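Local coordinates for protein putative Acetyltransferase from the GNAT family (Novosphingobium aromaticivorans DSM 12444, PDB 3EC4) that probably transfers acyl groups other than amino-acyl groups, as a putative acetyltransferase of the GNAT family, at residues L30-P35 with P39-A44; A52-L55 with E61-L64; P94-P99 with A175-R180; V102-T107 with G141-M146. One frame throughout, in Å; residues are numbered along the deposited sequence.

From the N terminus, contact 1 closes first: strands 30-32 and 41-43 form a small hairpin. Contact 2 follows in series, where the loop holding 52-55 turns back onto strand 61-66. The two touch, since backbone bonds probably join Pro39 and Ala41 to Trp63, setting the hairpin against an outermost strand of the large mixed sheet. Contact 3 spans a much longer loop, from 94-99 to helix 174-188; contact 4 falls within that span and closes a shorter loop, through helix 109-118 and strand 134-139, between strands 102-103 and 142-149. Leu178 packs on Ala145 where contacts 3 and 4 meet. Contacts 1 and 3 lie on opposite sides of the chain's centre, their centres about 32 Å apart.

Contact 1 (L30-P35 with P39-A44); sequences LRRLDP and PFAAAA
Pro39 meets the guanidinium of Arg32: its carbonyl oxygen lies over one face of that group, Pro35 CG covers the other, and Arg32 NH1 comes within 3.6 Å of Pro39 C. The bend at chi2 (70°) swings the arginine into this slot, where NH1 also donates to Gly38 O. A leucine in its place would probably leave Gly38 O without this donor and open a gap between the two prolines. Phe40 O then accepts Leu33 N at 2.9 Å, while Leu33 CD2 sits at the ring edge, 3.8 Å from Phe40 CD2, the two side chains running side by side. Ala41 CB packs on Arg32 CD at 3.9 Å. Ala42 forms the hydrogen-bonded pair with Arg31: Ala42 N gives to Arg31 O and Arg31 N to Ala42 O, each at 2.9 Å, the latter almost straight at 171°. Last, Ala43 CB receives Leu30 CD2 at 3.8 Å. The strands thus make an antiparallel beta hairpin. Its Arg31 and Ala42 face looks to helix 11-17, where Arg31 NH1 binds Trp13 O and its guanidinium makes a cation-pi contact with Trp13; beyond its second strand, Pro39 and Ala41 bond through their backbones to Trp63 of strand 61-66.

Contact 2 (A52-L55 with E61-L64); sequences ASLL and EIWL
Leu54 and Ile62 cross at about a right angle, meeting only through their outermost methyls, Leu54 CD1 and Ile62 CD1, 4.1 Å apart. Leu55 approaches differently. It is an extended side chain whose CG stands anti to its carbonyl carbon (chi1 -67°), and it drives CD2 against the strand itself, 3.6 Å from Glu61 CA and equally close to Glu61 N. The same methyl lies 4.0 Å from Ile62 CG2 and 4.1 Å from Ile62 CG1, so one leucine branch rests in the angle between the Glu61 backbone and the isoleucine side chain. Ile62 takes the less usual chi1 of 51°, with CG1 between backbone N and carbonyl carbon; this puts CG2 and CG1 both beside Leu55 CD2, with CD1 carried on to Leu54. Both leucines come from a type I beta turn closed by the hydrogen bond Leu55 N to Ala52 O, 2.9 Å. Arg32 of the neighbouring hairpin also touches Leu54 and Ile62, while the backbones of Ile62 and Leu64 pair with strand 214-226. The arrangement is that of a connecting loop folded back over the first strand of the mixed beta sheet, with only van der Waals contact between the two segments.

Contact 3 (P94-P99 with A175-R180); sequences PSFDDP and AARLIR
Phe96 and Asp98 lie on an extended loop that passes helix 174-188 at side-chain distance, Phe96 CA 7.4 Å from Arg180 CA and Asp98 CA 7.7 Å from Arg177 CA. Arg177 holds the Asp98 carboxylate through NE and NH2, one nitrogen to each oxygen, in a two-pronged salt bridge. Its NE reaches OD2 of Asp98 at 2.8 Å and 177°, exactly in the guanidinium plane, while Arg177 NH2 holds Asp98 OD1 at 2.9 Å; both oxygens offer syn lone pairs and the two flat groups are nearly coplanar. A bend at chi3 (62°) turns the guanidinium edge to the acid. One water donates to both Asp98 OD2 and Arg177 O, so that OD2 accepts from the water as well as from NE. An alanine in place of Arg177 would probably leave the Asp98 carboxylate without its charged mate and the loop less firmly held to the helix. One turn on, Arg180 stacks its guanidinium flat on Phe96, planes 10° apart and CZ 4.0 Å from the ring centroid: a cation-pi contact, with CD adding a CH-pi contact over the same face. A second water, at the guanidinium edge, links Arg180 NH1 to Pro94 O. This surface clasp uses positions i and i+3 of one helix, whose start carries the end of the Arg/Gln-x-x-Gly-x-Gly/Ala signature, a motif that in relatives binds the pyrophosphate of acetyl-CoA.

Contact 4 (V102-T107 with G141-M146); sequences VALGET and GRLAAM
Leu104, at the outermost strand 102-103 of the GNAT mixed sheet, reaches Leu143 and Met146 of strand 142-149, whose neighbour 134-139 lies between the two in the order of the sheet. Leu104 and Leu143 approach tip to tip: Leu143 CD1 stands 4.1 Å from Leu104 CD2 and as far from Leu104 CD1, so it touches both branches of the fork. Met146 comes across at about a right angle, offering its CB to Leu104 CD1 at 4.0 Å. That the leucine and the methionine, three residues apart, both address Leu104 is consistent with a classic beta bulge at Ala144 and Ala145, whose backbones both bond to Val137; these alanines both turn to Leu174 of helix 174-188 instead. With CG anti to its backbone N (chi1 -180°), Leu143 sends its fork toward the first segment. Met146, a selenomethionine in this crystal, has CG between N and carbonyl carbon (chi1 72°) and then runs extended, carrying its end away from Leu104. Met112 of helix 109-118 touches both Leu143 and Met146, and Leu115 and Ala116 also meet the methionine. Without a hydrogen bond or charge across it, the contact rests on methyl and methylene groups alone, which implies that shape and exclusion of water, rather than directed bonds, probably seat the Leu104 side chain, while its backbone is hydrogen-bonded to Phe134.

Contact 1 (L30-P35 with P39-A44)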
loop_
_atom_site.group_PDB
_atom_site.type_symbol
_atom_site.label_atom_id
_atom_site.label_comp_id
_atom_site.label_asym_id
_atom_site.label_seq_id
_atom_site.Cartn_x
_atom_site.Cartn_y
_atom_site.Cartn_z
ATOM N N LEU A 30 -2.342 16.679 12.087
ATOM C CA LEU A 30 -2.950 15.818 11.079
ATOM C C LEU A 30 -1.972 15.622 9.959
ATOM O O LEU A 30 -1.237 16.542 9.593
ATOM C CB LEU A 30 -4.263 16.441 10.539
ATOM C CG LEU A 30 -5.396 16.549 11.581
ATOM C CD1 LEU A 30 -6.610 17.304 11.013
ATOM C CD2 LEU A 30 -5.834 15.209 12.171
ATOM N N ARG A 31 -1.950 14.410 9.443
ATOM C CA ARG A 31 -1.192 14.096 8.235
ATOM C C ARG A 31 -2.111 13.453 7.229
ATOM O O ARG A 31 -2.864 12.523 7.553
ATOM C CB ARG A 31 0.018 13.192 8.530
ATOM C CG ARG A 31 1.013 13.896 9.444
ATOM C CD ARG A 31 2.183 13.049 9.877
ATOM N NE ARG A 31 2.932 13.786 10.916
ATOM C CZ ARG A 31 3.889 13.264 11.673
ATOM N NH1 ARG A 31 4.265 11.990 11.521
ATOM N NH2 ARG A 31 4.491 14.030 12.584
ATOM N N ARG A 32 -2.050 13.961 5.998
ATOM C CA ARG A 32 -2.922 13.492 4.911
ATOM C C ARG A 32 -2.121 13.300 3.655
ATOM O O ARG A 32 -1.404 14.192 3.236
ATOM C CB ARG A 32 -4.032 14.524 4.694
ATOM C CG ARG A 32 -4.905 14.353 3.439
ATOM C CD ARG A 32 -5.782 13.147 3.600
ATOM N NE ARG A 32 -6.904 12.974 2.636
ATOM C CZ ARG A 32 -6.850 12.213 1.529
ATOM N NH1 ARG A 32 -5.714 11.611 1.129
ATOM N NH2 ARG A 32 -7.946 12.063 0.792
ATOM N N LEU A 33 -2.154 12.094 3.104
ATOM C CA LEU A 33 -1.454 11.829 1.870
ATOM C C LEU A 33 -2.097 12.688 0.773
ATOM O O LEU A 33 -3.329 12.837 0.690
ATOM C CB LEU A 33 -1.514 10.323 1.534
ATOM C CG LEU A 33 -0.941 9.797 0.217
ATOM C CD1 LEU A 33 0.546 9.999 0.139
ATOM C CD2 LEU A 33 -1.380 8.329 0.024
ATOM N N ASP A 34 -1.255 13.248 -0.077
ATOM C CA ASP A 34 -1.747 13.913 -1.269
ATOM C C ASP A 34 -2.771 12.966 -1.923
ATOM O O ASP A 34 -2.444 11.845 -2.240
ATOM C CB ASP A 34 -0.565 14.171 -2.182
ATOM C CG ASP A 34 -0.933 14.867 -3.470
ATOM O OD1 ASP A 34 -2.111 14.855 -3.894
ATOM O OD2 ASP A 34 0.002 15.389 -4.077
ATOM N N PRO A 35 -4.029 13.415 -2.096
ATOM C CA PRO A 35 -5.045 12.583 -2.753
ATOM C C PRO A 35 -4.709 12.038 -4.138
ATOM O O PRO A 35 -5.324 11.019 -4.549
ATOM C CB PRO A 35 -6.251 13.505 -2.844
ATOM C CG PRO A 35 -6.039 14.489 -1.747
ATOM C CD PRO A 35 -4.591 14.678 -1.604
ATOM N N PRO A 39 -5.650 7.597 -0.474
ATOM C CA PRO A 39 -6.642 8.115 0.464
ATOM C C PRO A 39 -6.241 8.135 1.963
ATOM O O PRO A 39 -7.107 8.306 2.839
ATOM C CB PRO A 39 -7.771 7.121 0.268
ATOM C CG PRO A 39 -7.026 5.823 0.126
ATOM C CD PRO A 39 -5.810 6.149 -0.681
ATOM N N PHE A 40 -4.954 8.001 2.249
ATOM C CA PHE A 40 -4.514 7.654 3.599
ATOM C C PHE A 40 -4.359 8.911 4.464
ATOM O O PHE A 40 -3.974 9.968 3.974
ATOM C CB PHE A 40 -3.215 6.872 3.583
ATOM C CG PHE A 40 -3.370 5.504 2.992
ATOM C CD1 PHE A 40 -3.992 4.509 3.712
ATOM C CD2 PHE A 40 -2.967 5.252 1.689
ATOM C CE1 PHE A 40 -4.168 3.275 3.179
ATOM C CE2 PHE A 40 -3.169 4.014 1.140
ATOM C CZ PHE A 40 -3.767 3.035 1.878
ATOM N N ALA A 41 -4.669 8.768 5.754
ATOM C CA ALA A 41 -4.493 9.882 6.727
ATOM C C ALA A 41 -4.222 9.320 8.106
ATOM O O ALA A 41 -4.432 8.137 8.358
ATOM C CB ALA A 41 -5.735 10.836 6.753
ATOM N N ALA A 42 -3.730 10.180 8.996
ATOM C CA ALA A 42 -3.418 9.791 10.360
ATOM C C ALA A 42 -3.459 11.037 11.241
ATOM O O ALA A 42 -3.203 12.172 10.773
ATOM C CB ALA A 42 -2.036 9.104 10.436
ATOM N N ALA A 43 -3.759 10.820 12.507
ATOM C CA ALA A 43 -3.812 11.905 13.520
ATOM C C ALA A 43 -2.819 11.655 14.664
ATOM O O ALA A 43 -2.515 10.510 15.015
ATOM C CB ALA A 43 -5.247 12.031 14.087
ATOM N N ALA A 44 -2.347 12.732 15.280
ATOM C CA ALA A 44 -1.522 12.599 16.462
ATOM C C ALA A 44 -2.367 11.918 17.520
ATOM O O ALA A 44 -3.569 12.093 17.540
ATOM C CB ALA A 44 -1.044 13.984 16.978
#

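Contact 2 (A52-L55 with E61-L64)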
loop_
_atom_site.group_PDB
_atom_site.type_symbol
_atom_site.label_atom_id
_atom_site.label_comp_id
_atom_site.label_asym_id
_atom_site.label_seq_id
_atom_site.Cartn_x
_atom_site.Cartn_y
_atom_site.Cartn_z
ATOM N N ALA A 52 -12.153 14.716 11.126
ATOM C CA ALA A 52 -13.368 15.166 10.474
ATOM C C ALA A 52 -13.078 16.351 9.558
ATOM O O ALA A 52 -13.685 16.494 8.500
ATOM C CB ALA A 52 -14.455 15.498 11.505
ATOM N N SER A 53 -12.122 17.182 9.957
ATOM C CA SER A 53 -11.737 18.355 9.180
ATOM C C SER A 53 -11.130 17.977 7.828
ATOM O O SER A 53 -11.110 18.807 6.934
ATOM C CB SER A 53 -10.785 19.282 10.003
ATOM O OG SER A 53 -9.485 18.735 10.093
ATOM N N LEU A 54 -10.669 16.724 7.655
ATOM C CA LEU A 54 -10.162 16.250 6.365
ATOM C C LEU A 54 -11.268 15.749 5.445
ATOM O O LEU A 54 -10.974 15.365 4.310
ATOM C CB LEU A 54 -9.159 15.093 6.568
ATOM C CG LEU A 54 -7.968 15.279 7.515
ATOM C CD1 LEU A 54 -7.241 13.931 7.800
ATOM C CD2 LEU A 54 -7.022 16.297 6.920
ATOM N N LEU A 55 -12.524 15.734 5.909
ATOM C CA LEU A 55 -13.668 15.181 5.158
ATOM C C LEU A 55 -14.768 16.223 4.822
ATOM O O LEU A 55 -15.801 16.299 5.527
ATOM C CB LEU A 55 -14.319 14.058 5.973
ATOM C CG LEU A 55 -13.473 12.802 6.163
ATOM C CD1 LEU A 55 -14.216 11.792 7.021
ATOM C CD2 LEU A 55 -13.113 12.203 4.830
ATOM N N GLU A 61 -13.730 10.340 1.771
ATOM C CA GLU A 61 -13.376 9.288 2.723
ATOM C C GLU A 61 -11.878 9.261 2.951
ATOM O O GLU A 61 -11.119 9.758 2.131
ATOM C CB GLU A 61 -13.910 7.948 2.253
ATOM C CG GLU A 61 -13.379 7.502 0.927
ATOM C CD GLU A 61 -14.091 6.288 0.342
ATOM O OE1 GLU A 61 -15.313 6.048 0.655
ATOM O OE2 GLU A 61 -13.382 5.571 -0.426
ATOM N N ILE A 62 -11.457 8.693 4.071
ATOM C CA ILE A 62 -10.043 8.521 4.356
ATOM C C ILE A 62 -9.810 7.134 4.945
ATOM O O ILE A 62 -10.634 6.596 5.715
ATOM C CB ILE A 62 -9.481 9.608 5.317
ATOM C CG1 ILE A 62 -10.343 9.741 6.598
ATOM C CG2 ILE A 62 -9.316 10.977 4.605
ATOM C CD1 ILE A 62 -9.655 10.593 7.682
ATOM N N TRP A 63 -8.685 6.543 4.561
ATOM C CA TRP A 63 -8.244 5.297 5.119
ATOM C C TRP A 63 -7.152 5.570 6.118
ATOM O O TRP A 63 -6.189 6.311 5.830
ATOM C CB TRP A 63 -7.655 4.356 4.073
ATOM C CG TRP A 63 -8.645 3.568 3.301
ATOM C CD1 TRP A 63 -9.100 3.834 2.056
ATOM C CD2 TRP A 63 -9.281 2.361 3.717
ATOM N NE1 TRP A 63 -9.983 2.869 1.651
ATOM C CE2 TRP A 63 -10.111 1.945 2.651
ATOM C CE3 TRP A 63 -9.246 1.590 4.885
ATOM C CZ2 TRP A 63 -10.911 0.811 2.725
ATOM C CZ3 TRP A 63 -10.053 0.456 4.943
ATOM C CH2 TRP A 63 -10.866 0.087 3.867
ATOM N N LEU A 64 -7.294 4.894 7.256
ATOM C CA LEU A 64 -6.315 4.870 8.337
ATOM C C LEU A 64 -5.786 3.442 8.553
ATOM O O LEU A 64 -6.531 2.475 8.440
ATOM C CB LEU A 64 -6.927 5.414 9.621
ATOM C CG LEU A 64 -7.598 6.781 9.501
ATOM C CD1 LEU A 64 -9.090 6.604 9.583
ATOM C CD2 LEU A 64 -7.078 7.751 10.585
#

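Contact 3 (P94-P99 with A175-R180)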
loop_
_atom_site.group_PDB
_atom_site.type_symbol
_atom_site.label_atom_id
_atom_site.label_comp_id
_atom_site.label_asym_id
_atom_site.label_seq_id
_atom_site.Cartn_x
_atom_site.Cartn_y
_atom_site.Cartn_z
ATOM N N PRO A 94 16.861 -14.268 -1.888
ATOM C CA PRO A 94 17.664 -15.083 -2.819
ATOM C C PRO A 94 17.628 -14.416 -4.158
ATOM O O PRO A 94 16.599 -13.893 -4.530
ATOM C CB PRO A 94 16.956 -16.442 -2.843
ATOM C CG PRO A 94 15.682 -16.255 -2.147
ATOM C CD PRO A 94 15.671 -14.974 -1.412
ATOM N N SER A 95 18.735 -14.349 -4.863
ATOM C CA SER A 95 18.696 -13.650 -6.154
ATOM C C SER A 95 17.886 -14.498 -7.165
ATOM O O SER A 95 17.865 -15.751 -7.100
ATOM C CB SER A 95 20.094 -13.318 -6.685
ATOM O OG SER A 95 20.769 -14.504 -7.033
ATOM N N PHE A 96 17.147 -13.803 -8.033
ATOM C CA PHE A 96 16.262 -14.429 -9.009
ATOM C C PHE A 96 16.224 -13.481 -10.201
ATOM O O PHE A 96 15.644 -12.388 -10.097
ATOM C CB PHE A 96 14.898 -14.584 -8.373
ATOM C CG PHE A 96 13.921 -15.427 -9.153
ATOM C CD1 PHE A 96 13.064 -14.839 -10.073
ATOM C CD2 PHE A 96 13.791 -16.778 -8.888
ATOM C CE1 PHE A 96 12.100 -15.579 -10.736
ATOM C CE2 PHE A 96 12.836 -17.534 -9.545
ATOM C CZ PHE A 96 12.001 -16.934 -10.502
ATOM N N ASP A 97 16.892 -13.884 -11.286
ATOM C CA ASP A 97 17.004 -13.122 -12.517
ATOM C C ASP A 97 15.821 -13.444 -13.392
ATOM O O ASP A 97 15.649 -14.592 -13.815
ATOM C CB ASP A 97 18.322 -13.465 -13.205
ATOM C CG ASP A 97 18.575 -12.679 -14.493
ATOM O OD1 ASP A 97 17.912 -11.673 -14.733
ATOM O OD2 ASP A 97 19.500 -13.063 -15.246
ATOM N N ASP A 98 15.014 -12.427 -13.693
ATOM C CA ASP A 98 13.761 -12.637 -14.411
ATOM C C ASP A 98 13.586 -11.544 -15.473
ATOM O O ASP A 98 12.983 -10.526 -15.210
ATOM C CB ASP A 98 12.617 -12.589 -13.387
ATOM C CG ASP A 98 11.303 -13.125 -13.926
ATOM O OD1 ASP A 98 11.140 -13.283 -15.160
ATOM O OD2 ASP A 98 10.425 -13.354 -13.087
ATOM N N PRO A 99 14.186 -11.728 -16.662
ATOM C CA PRO A 99 14.135 -10.643 -17.646
ATOM C C PRO A 99 12.757 -10.360 -18.252
ATOM O O PRO A 99 12.573 -9.281 -18.821
ATOM C CB PRO A 99 15.118 -11.101 -18.722
ATOM C CG PRO A 99 15.811 -12.281 -18.184
ATOM C CD PRO A 99 14.956 -12.877 -17.157
ATOM N N ALA A 175 2.208 -12.884 -10.035
ATOM C CA ALA A 175 2.288 -12.111 -8.785
ATOM C C ALA A 175 3.567 -12.393 -8.007
ATOM O O ALA A 175 4.254 -11.456 -7.603
ATOM C CB ALA A 175 1.060 -12.364 -7.892
ATOM N N ALA A 176 3.912 -13.667 -7.846
ATOM C CA ALA A 176 5.112 -14.063 -7.148
ATOM C C ALA A 176 6.355 -13.481 -7.812
ATOM O O ALA A 176 7.186 -12.853 -7.151
ATOM C CB ALA A 176 5.216 -15.568 -7.085
ATOM N N ARG A 177 6.433 -13.613 -9.133
ATOM C CA ARG A 177 7.572 -13.083 -9.868
ATOM C C ARG A 177 7.706 -11.563 -9.758
ATOM O O ARG A 177 8.801 -11.048 -9.583
ATOM C CB ARG A 177 7.539 -13.532 -11.311
ATOM C CG ARG A 177 7.786 -15.028 -11.480
ATOM C CD ARG A 177 7.336 -15.464 -12.829
ATOM N NE ARG A 177 8.087 -14.778 -13.873
ATOM C CZ ARG A 177 7.717 -14.745 -15.143
ATOM N NH1 ARG A 177 6.639 -15.407 -15.568
ATOM N NH2 ARG A 177 8.443 -14.065 -16.001
ATOM N N LEU A 178 6.587 -10.851 -9.791
ATOM C CA LEU A 178 6.586 -9.391 -9.616
ATOM C C LEU A 178 7.003 -8.960 -8.201
ATOM O O LEU A 178 7.794 -8.013 -8.044
ATOM C CB LEU A 178 5.205 -8.840 -9.966
ATOM C CG LEU A 178 4.987 -8.827 -11.502
ATOM C CD1 LEU A 178 3.532 -8.771 -11.930
ATOM C CD2 LEU A 178 5.776 -7.616 -12.133
ATOM N N ILE A 179 6.469 -9.628 -7.179
ATOM C CA ILE A 179 6.929 -9.366 -5.811
ATOM C C ILE A 179 8.455 -9.577 -5.696
ATOM O O ILE A 179 9.163 -8.764 -5.101
ATOM C CB ILE A 179 6.143 -10.204 -4.776
ATOM C CG1 ILE A 179 4.678 -9.749 -4.747
ATOM C CG2 ILE A 179 6.813 -10.057 -3.364
ATOM C CD1 ILE A 179 3.651 -10.741 -4.191
ATOM N N ARG A 180 8.961 -10.670 -6.240
ATOM C CA ARG A 180 10.414 -10.903 -6.251
ATOM C C ARG A 180 11.175 -9.718 -6.826
ATOM O O ARG A 180 12.201 -9.325 -6.289
ATOM C CB ARG A 180 10.783 -12.135 -7.066
ATOM C CG ARG A 180 10.415 -13.500 -6.426
ATOM C CD ARG A 180 10.776 -14.586 -7.392
ATOM N NE ARG A 180 10.585 -15.974 -6.973
ATOM C CZ ARG A 180 11.430 -16.636 -6.185
ATOM N NH1 ARG A 180 12.489 -16.038 -5.686
ATOM N NH2 ARG A 180 11.209 -17.911 -5.888
HETATM O O HOH W 1 13.669 -13.535 -4.958
HETATM O O HOH W 2 10.959 -12.115 -10.732
#

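Contact 4 (V102-T107 with G141-M146)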
loop_
_atom_site.group_PDB
_atom_site.type_symbol
_atom_site.label_atom_id
_atom_site.label_comp_id
_atom_site.label_asym_id
_atom_site.label_seq_id
_atom_site.Cartn_x
_atom_site.Cartn_y
_atom_site.Cartn_z
ATOM N N VAL A 102 9.401 -6.222 -16.642
ATOM C CA VAL A 102 9.783 -4.918 -17.188
ATOM C C VAL A 102 9.427 -3.779 -16.237
ATOM O O VAL A 102 8.400 -3.808 -15.580
ATOM C CB VAL A 102 9.112 -4.662 -18.587
ATOM C CG1 VAL A 102 9.581 -5.707 -19.637
ATOM C CG2 VAL A 102 7.582 -4.670 -18.485
ATOM N N ALA A 103 10.301 -2.784 -16.124
ATOM C CA ALA A 103 9.973 -1.566 -15.394
ATOM C C ALA A 103 8.835 -0.812 -16.120
ATOM O O ALA A 103 8.824 -0.691 -17.348
ATOM C CB ALA A 103 11.207 -0.660 -15.251
ATOM N N LEU A 104 7.871 -0.314 -15.357
ATOM C CA LEU A 104 6.799 0.491 -15.902
ATOM C C LEU A 104 7.077 1.976 -15.716
ATOM O O LEU A 104 7.832 2.377 -14.838
ATOM C CB LEU A 104 5.483 0.125 -15.239
ATOM C CG LEU A 104 5.127 -1.364 -15.438
ATOM C CD1 LEU A 104 3.831 -1.704 -14.709
ATOM C CD2 LEU A 104 5.082 -1.746 -16.914
ATOM N N GLY A 105 6.426 2.799 -16.513
ATOM C CA GLY A 105 6.592 4.237 -16.403
ATOM C C GLY A 105 5.409 4.997 -16.928
ATOM O O GLY A 105 4.352 4.425 -17.135
ATOM N N GLU A 106 5.609 6.291 -17.216
ATOM C CA GLU A 106 4.491 7.162 -17.553
ATOM C C GLU A 106 3.674 6.634 -18.717
ATOM O O GLU A 106 2.475 6.777 -18.718
ATOM C CB GLU A 106 4.986 8.576 -17.898
ATOM C CG GLU A 106 3.907 9.654 -17.753
ATOM C CD GLU A 106 4.416 11.068 -18.090
ATOM O OE1 GLU A 106 5.380 11.180 -18.892
ATOM O OE2 GLU A 106 3.837 12.056 -17.556
ATOM N N THR A 107 4.316 6.063 -19.729
ATOM C CA THR A 107 3.577 5.595 -20.895
ATOM C C THR A 107 2.621 4.436 -20.568
ATOM O O THR A 107 1.657 4.232 -21.279
ATOM C CB THR A 107 4.494 5.223 -22.090
ATOM O OG1 THR A 107 5.367 4.133 -21.753
ATOM C CG2 THR A 107 5.320 6.421 -22.561
ATOM N N GLY A 141 1.233 -8.591 -25.827
ATOM C CA GLY A 141 1.278 -7.124 -25.822
ATOM C C GLY A 141 0.464 -6.402 -24.776
ATOM O O GLY A 141 0.532 -5.189 -24.678
ATOM N N ARG A 142 -0.309 -7.128 -23.981
ATOM C CA ARG A 142 -1.095 -6.533 -22.906
ATOM C C ARG A 142 -0.320 -6.534 -21.588
ATOM O O ARG A 142 0.518 -7.408 -21.362
ATOM C CB ARG A 142 -2.392 -7.284 -22.741
ATOM C CG ARG A 142 -3.145 -7.391 -24.020
ATOM C CD ARG A 142 -4.576 -7.868 -23.867
ATOM N NE ARG A 142 -5.221 -7.728 -25.177
ATOM C CZ ARG A 142 -5.250 -8.645 -26.152
ATOM N NH1 ARG A 142 -4.735 -9.858 -26.005
ATOM N NH2 ARG A 142 -5.845 -8.334 -27.296
ATOM N N LEU A 143 -0.617 -5.564 -20.725
ATOM C CA LEU A 143 -0.073 -5.531 -19.358
ATOM C C LEU A 143 -0.835 -6.546 -18.535
ATOM O O LEU A 143 -1.950 -6.294 -18.152
ATOM C CB LEU A 143 -0.212 -4.138 -18.745
ATOM C CG LEU A 143 0.319 -3.931 -17.312
ATOM C CD1 LEU A 143 1.816 -4.267 -17.271
ATOM C CD2 LEU A 143 -0.002 -2.554 -16.786
ATOM N N ALA A 144 -0.220 -7.694 -18.273
ATOM C CA ALA A 144 -0.907 -8.811 -17.614
ATOM C C ALA A 144 -1.074 -8.621 -16.113
ATOM O O ALA A 144 -2.038 -9.051 -15.523
ATOM C CB ALA A 144 -0.173 -10.075 -17.897
ATOM N N ALA A 145 -0.084 -7.988 -15.493
ATOM C CA ALA A 145 0.051 -7.959 -14.043
ATOM C C ALA A 145 1.076 -6.907 -13.712
ATOM O O ALA A 145 1.939 -6.596 -14.531
ATOM C CB ALA A 145 0.528 -9.310 -13.489
HETATM N N MSE A 146 0.982 -6.396 -12.500
HETATM C CA MSE A 146 1.938 -5.416 -12.000
HETATM C C MSE A 146 2.119 -5.504 -10.494
HETATM O O MSE A 146 1.318 -6.146 -9.771
HETATM C CB MSE A 146 1.520 -4.005 -12.401
HETATM C CG MSE A 146 0.345 -3.540 -11.650
HETATM SE SE MSE A 146 -0.189 -1.740 -12.171
HETATM C CE MSE A 146 -1.746 -1.577 -11.122
#